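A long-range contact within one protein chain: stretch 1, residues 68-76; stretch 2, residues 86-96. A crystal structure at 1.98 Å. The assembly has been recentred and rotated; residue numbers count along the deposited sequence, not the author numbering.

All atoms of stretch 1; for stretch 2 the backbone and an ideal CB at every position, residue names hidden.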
# COMPACT_ATOMS: atom_id res chain seq x y z
N LYS A 68 16.62 24.82 -14.45
CA LYS A 68 17.04 26.21 -14.21
C LYS A 68 18.19 26.32 -13.22
O LYS A 68 18.64 27.44 -12.93
CB LYS A 68 15.87 27.06 -13.67
CG LYS A 68 14.66 27.25 -14.62
CD LYS A 68 13.38 27.40 -13.75
CE LYS A 68 12.24 28.19 -14.40
NZ LYS A 68 11.76 27.51 -15.65
N TYR A 69 18.64 25.20 -12.65
CA TYR A 69 19.70 25.25 -11.63
C TYR A 69 21.04 25.56 -12.25
O TYR A 69 21.31 25.17 -13.37
CB TYR A 69 19.82 23.88 -10.94
CG TYR A 69 18.67 23.51 -10.03
CD1 TYR A 69 17.53 24.33 -9.90
CD2 TYR A 69 18.70 22.29 -9.32
CE1 TYR A 69 16.46 23.95 -9.08
CE2 TYR A 69 17.64 21.91 -8.49
CZ TYR A 69 16.52 22.74 -8.39
OH TYR A 69 15.48 22.38 -7.58
N ASN A 70 21.92 26.21 -11.51
CA ASN A 70 23.27 26.47 -12.01
C ASN A 70 24.03 25.23 -12.42
O ASN A 70 24.67 25.21 -13.45
CB ASN A 70 24.07 27.28 -10.98
CG ASN A 70 23.50 28.67 -10.81
OD1 ASN A 70 23.04 29.05 -9.73
ND2 ASN A 70 23.52 29.44 -11.87
N TYR A 71 23.96 24.19 -11.58
CA TYR A 71 24.56 22.89 -11.88
C TYR A 71 23.57 21.85 -11.39
O TYR A 71 23.60 21.50 -10.21
CB TYR A 71 25.89 22.73 -11.14
CG TYR A 71 26.68 21.55 -11.64
CD1 TYR A 71 27.72 21.72 -12.59
CD2 TYR A 71 26.37 20.24 -11.21
CE1 TYR A 71 28.44 20.62 -13.07
CE2 TYR A 71 27.08 19.14 -11.69
CZ TYR A 71 28.11 19.33 -12.60
OH TYR A 71 28.80 18.24 -13.07
N PRO A 72 22.66 21.37 -12.29
CA PRO A 72 21.65 20.42 -11.83
C PRO A 72 22.33 19.15 -11.37
O PRO A 72 23.16 18.58 -12.10
CB PRO A 72 20.77 20.15 -13.07
CG PRO A 72 21.10 21.36 -14.05
CD PRO A 72 22.53 21.73 -13.72
N ASP A 73 22.02 18.70 -10.16
CA ASP A 73 22.63 17.48 -9.66
C ASP A 73 21.55 16.56 -9.10
O ASP A 73 21.10 16.72 -7.98
CB ASP A 73 23.69 17.80 -8.62
CG ASP A 73 24.43 16.55 -8.13
OD1 ASP A 73 24.05 15.42 -8.52
OD2 ASP A 73 25.38 16.71 -7.35
N ILE A 74 21.11 15.64 -9.95
CA ILE A 74 20.08 14.66 -9.60
C ILE A 74 20.81 13.36 -9.27
O ILE A 74 21.61 12.87 -10.08
CB ILE A 74 19.15 14.43 -10.80
CG1 ILE A 74 18.35 15.72 -11.07
CG2 ILE A 74 18.18 13.18 -10.59
CD1 ILE A 74 17.72 15.72 -12.42
N LYS A 75 20.58 12.84 -8.08
CA LYS A 75 21.36 11.67 -7.68
C LYS A 75 21.02 10.56 -8.65
O LYS A 75 19.86 10.36 -8.98
CB LYS A 75 21.01 11.21 -6.29
CG LYS A 75 22.06 10.19 -5.73
CD LYS A 75 21.51 9.50 -4.46
CE LYS A 75 22.54 8.57 -3.84
NZ LYS A 75 21.91 7.86 -2.68
N THR A 76 22.05 9.86 -9.10
CA THR A 76 21.94 8.82 -10.11
C THR A 76 20.97 7.68 -9.69
O THR A 76 20.75 7.45 -8.49
CB THR A 76 23.36 8.28 -10.44
OG1 THR A 76 23.31 7.48 -11.63
CG2 THR A 76 23.87 7.41 -9.32
N UNK A 86 15.47 6.50 -3.81
CA UNK A 86 15.57 7.66 -2.95
C UNK A 86 16.78 8.49 -3.41
O UNK A 86 17.66 8.01 -4.17
CB UNK A 86 15.70 7.25 -1.48
N UNK A 87 16.82 9.75 -3.02
CA UNK A 87 17.96 10.61 -3.42
C UNK A 87 17.63 12.08 -3.29
O UNK A 87 16.90 12.49 -2.37
CB UNK A 87 18.38 10.31 -4.86
N UNK A 88 18.21 12.87 -4.17
CA UNK A 88 18.03 14.31 -4.09
C UNK A 88 18.02 14.87 -5.52
O UNK A 88 18.44 14.20 -6.47
CB UNK A 88 19.13 14.96 -3.24
N UNK A 89 17.54 16.10 -5.64
CA UNK A 89 17.50 16.86 -6.88
C UNK A 89 17.96 18.24 -6.38
O UNK A 89 17.20 18.94 -5.73
CB UNK A 89 16.13 16.87 -7.56
N UNK A 90 19.22 18.59 -6.60
CA UNK A 90 19.73 19.86 -6.04
C UNK A 90 20.56 20.67 -7.05
O UNK A 90 20.98 20.15 -8.10
CB UNK A 90 20.58 19.57 -4.80
N UNK A 91 20.75 21.94 -6.73
CA UNK A 91 21.73 22.77 -7.44
C UNK A 91 23.05 22.56 -6.76
O UNK A 91 23.22 22.96 -5.59
CB UNK A 91 21.34 24.25 -7.45
N UNK A 92 24.00 21.95 -7.46
CA UNK A 92 25.35 21.76 -6.88
C UNK A 92 26.25 22.99 -6.93
O UNK A 92 27.39 22.96 -6.47
CB UNK A 92 26.06 20.62 -7.61
N UNK A 93 25.75 24.08 -7.48
CA UNK A 93 26.49 25.37 -7.47
C UNK A 93 25.44 26.42 -7.09
O UNK A 93 25.21 27.43 -7.79
CB UNK A 93 27.15 25.68 -8.81
N UNK A 94 24.83 26.18 -5.94
CA UNK A 94 23.72 27.00 -5.49
C UNK A 94 24.22 28.42 -5.11
O UNK A 94 25.26 28.57 -4.50
CB UNK A 94 23.02 26.33 -4.30
N UNK A 95 23.44 29.43 -5.49
CA UNK A 95 23.81 30.83 -5.26
C UNK A 95 22.53 31.63 -5.23
O UNK A 95 21.59 31.35 -5.99
CB UNK A 95 24.77 31.36 -6.33
N UNK A 96 22.49 32.64 -4.37
CA UNK A 96 21.40 33.59 -4.37
C UNK A 96 20.12 33.01 -3.79
O UNK A 96 20.11 31.97 -3.10
CB UNK A 96 21.15 34.09 -5.79

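At position 86 the CA-to-CB bond points away from stretch 1, and no atom of that stretch lies within 5.5 Å of the ideal CB, so the contact hardly restricts the choice. The residue is Ser86; a water O lies 2.9 Å from Ser86 O and 2.9 Å from Thr76 O.

Position 87 is far stricter. Its ideal CB would sit 3.1 Å from Lys75 CB, and phi/psi of 161/-148 would also jam it against the preceding carbonyl O. Glycine is called for, and the residue is Gly87.

At 88 the bond points sideways, with Lys75 CB 5.2 Å from the ideal CB and the Asp73 carboxylate further along. A long or flat side chain could cover the lysine methylenes, and a polar end could turn to the acid. Tyr88, with chi1 in p, lays one ring face on Lys75 CB, 3.6 Å from the ring centroid in a CH-pi contact. A water bridges its OH (2.6 Å from the water O) to Asp73 OD1 (2.7 Å from the water O).

Position 89 pairs with Ile74 and shares its face of the sheet; Ile74 CG1 is 4.3 Å from the ideal CB and the Tyr69 ring is close by. Valine, isoleucine or leucine would suit. Val89 places CG1 4.0 Å from Ile74 CG1 and 4.3 Å from Tyr69 CE2.

Position 90 opposes Asp73 in a hydrogen-bonded pair, with Asp73 N to the O of 90 at 2.7 Å and the N of 90 to Asp73 O at 3.0 Å. These bonds use backbone alone, leaving many side chains possible, beta-branched ones among them. Ile90 brings CG1 4.1 Å from Asp73 CB.

At 91 stretch 1 offers two backbone donors, the N atoms of residues 70 and 71, just before its strand. A carboxylate on a short stem suits best; asparagine could satisfy only one of the two donors in this arrangement. Asp91 divides its carboxylate between them: Asn70 N to Asp91 OD2 is 2.8 Å, Tyr71 N to Asp91 OD1 2.9 Å. OD1 also accepts from the backbone N of 93.

Position 92 has room for a CB, 3.6 Å from Tyr71 CD2, so glycine is not forced. Gly92 N donates to Tyr71 O at 2.8 Å.

At 93 the ideal CB is 4.0 Å from Tyr71 CB and 4.1 Å from Asn70 CB, suiting a side chain with an aliphatic stem. Glu93 extends OE2 to 3.5 Å from Tyr71 CD1.

Positions 94 to 96 are loosely constrained. The CA-to-CB bond of 94 points away, that of 95 sideways, and 96 has the positive phi that favours glycine; the residues are His94, Ser95 and Gly96.

Stretch 2, residues 86-96: SGYVIDGEHSG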
# COMPACT_ATOMS: atom_id res chain seq x y z
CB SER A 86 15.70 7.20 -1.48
OG SER A 86 16.89 6.42 -1.34
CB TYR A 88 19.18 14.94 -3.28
CG TYR A 88 20.58 14.46 -3.69
CD1 TYR A 88 21.20 14.94 -4.87
CD2 TYR A 88 21.25 13.50 -2.93
CE1 TYR A 88 22.47 14.46 -5.26
CE2 TYR A 88 22.54 13.03 -3.29
CZ TYR A 88 23.13 13.53 -4.44
OH TYR A 88 24.36 13.08 -4.77
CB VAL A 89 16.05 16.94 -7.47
CG1 VAL A 89 15.94 17.92 -8.68
CG2 VAL A 89 15.56 15.58 -7.88
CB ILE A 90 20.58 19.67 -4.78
CG1 ILE A 90 21.89 18.91 -5.10
CG2 ILE A 90 19.76 18.99 -3.62
CD1 ILE A 90 22.88 18.67 -3.87
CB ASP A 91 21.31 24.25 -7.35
CG ASP A 91 22.05 25.12 -8.37
OD1 ASP A 91 23.14 24.72 -8.82
OD2 ASP A 91 21.52 26.20 -8.73
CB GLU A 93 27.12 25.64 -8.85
CG GLU A 93 28.40 24.83 -9.09
CD GLU A 93 28.93 24.97 -10.53
OE1 GLU A 93 28.53 25.89 -11.25
OE2 GLU A 93 29.73 24.13 -10.97
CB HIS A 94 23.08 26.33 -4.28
CG HIS A 94 22.00 27.14 -3.66
ND1 HIS A 94 20.78 27.35 -4.28
CD2 HIS A 94 21.96 27.83 -2.51
CE1 HIS A 94 20.03 28.10 -3.50
NE2 HIS A 94 20.72 28.40 -2.43
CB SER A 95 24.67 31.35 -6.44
OG SER A 95 25.28 32.61 -6.09
O HOH W 1 25.02 13.21 -7.29
O HOH W 2 17.71 11.53 -7.33
O HOH W 3 20.29 5.92 -4.12
O HOH W 4 18.45 8.27 -6.98
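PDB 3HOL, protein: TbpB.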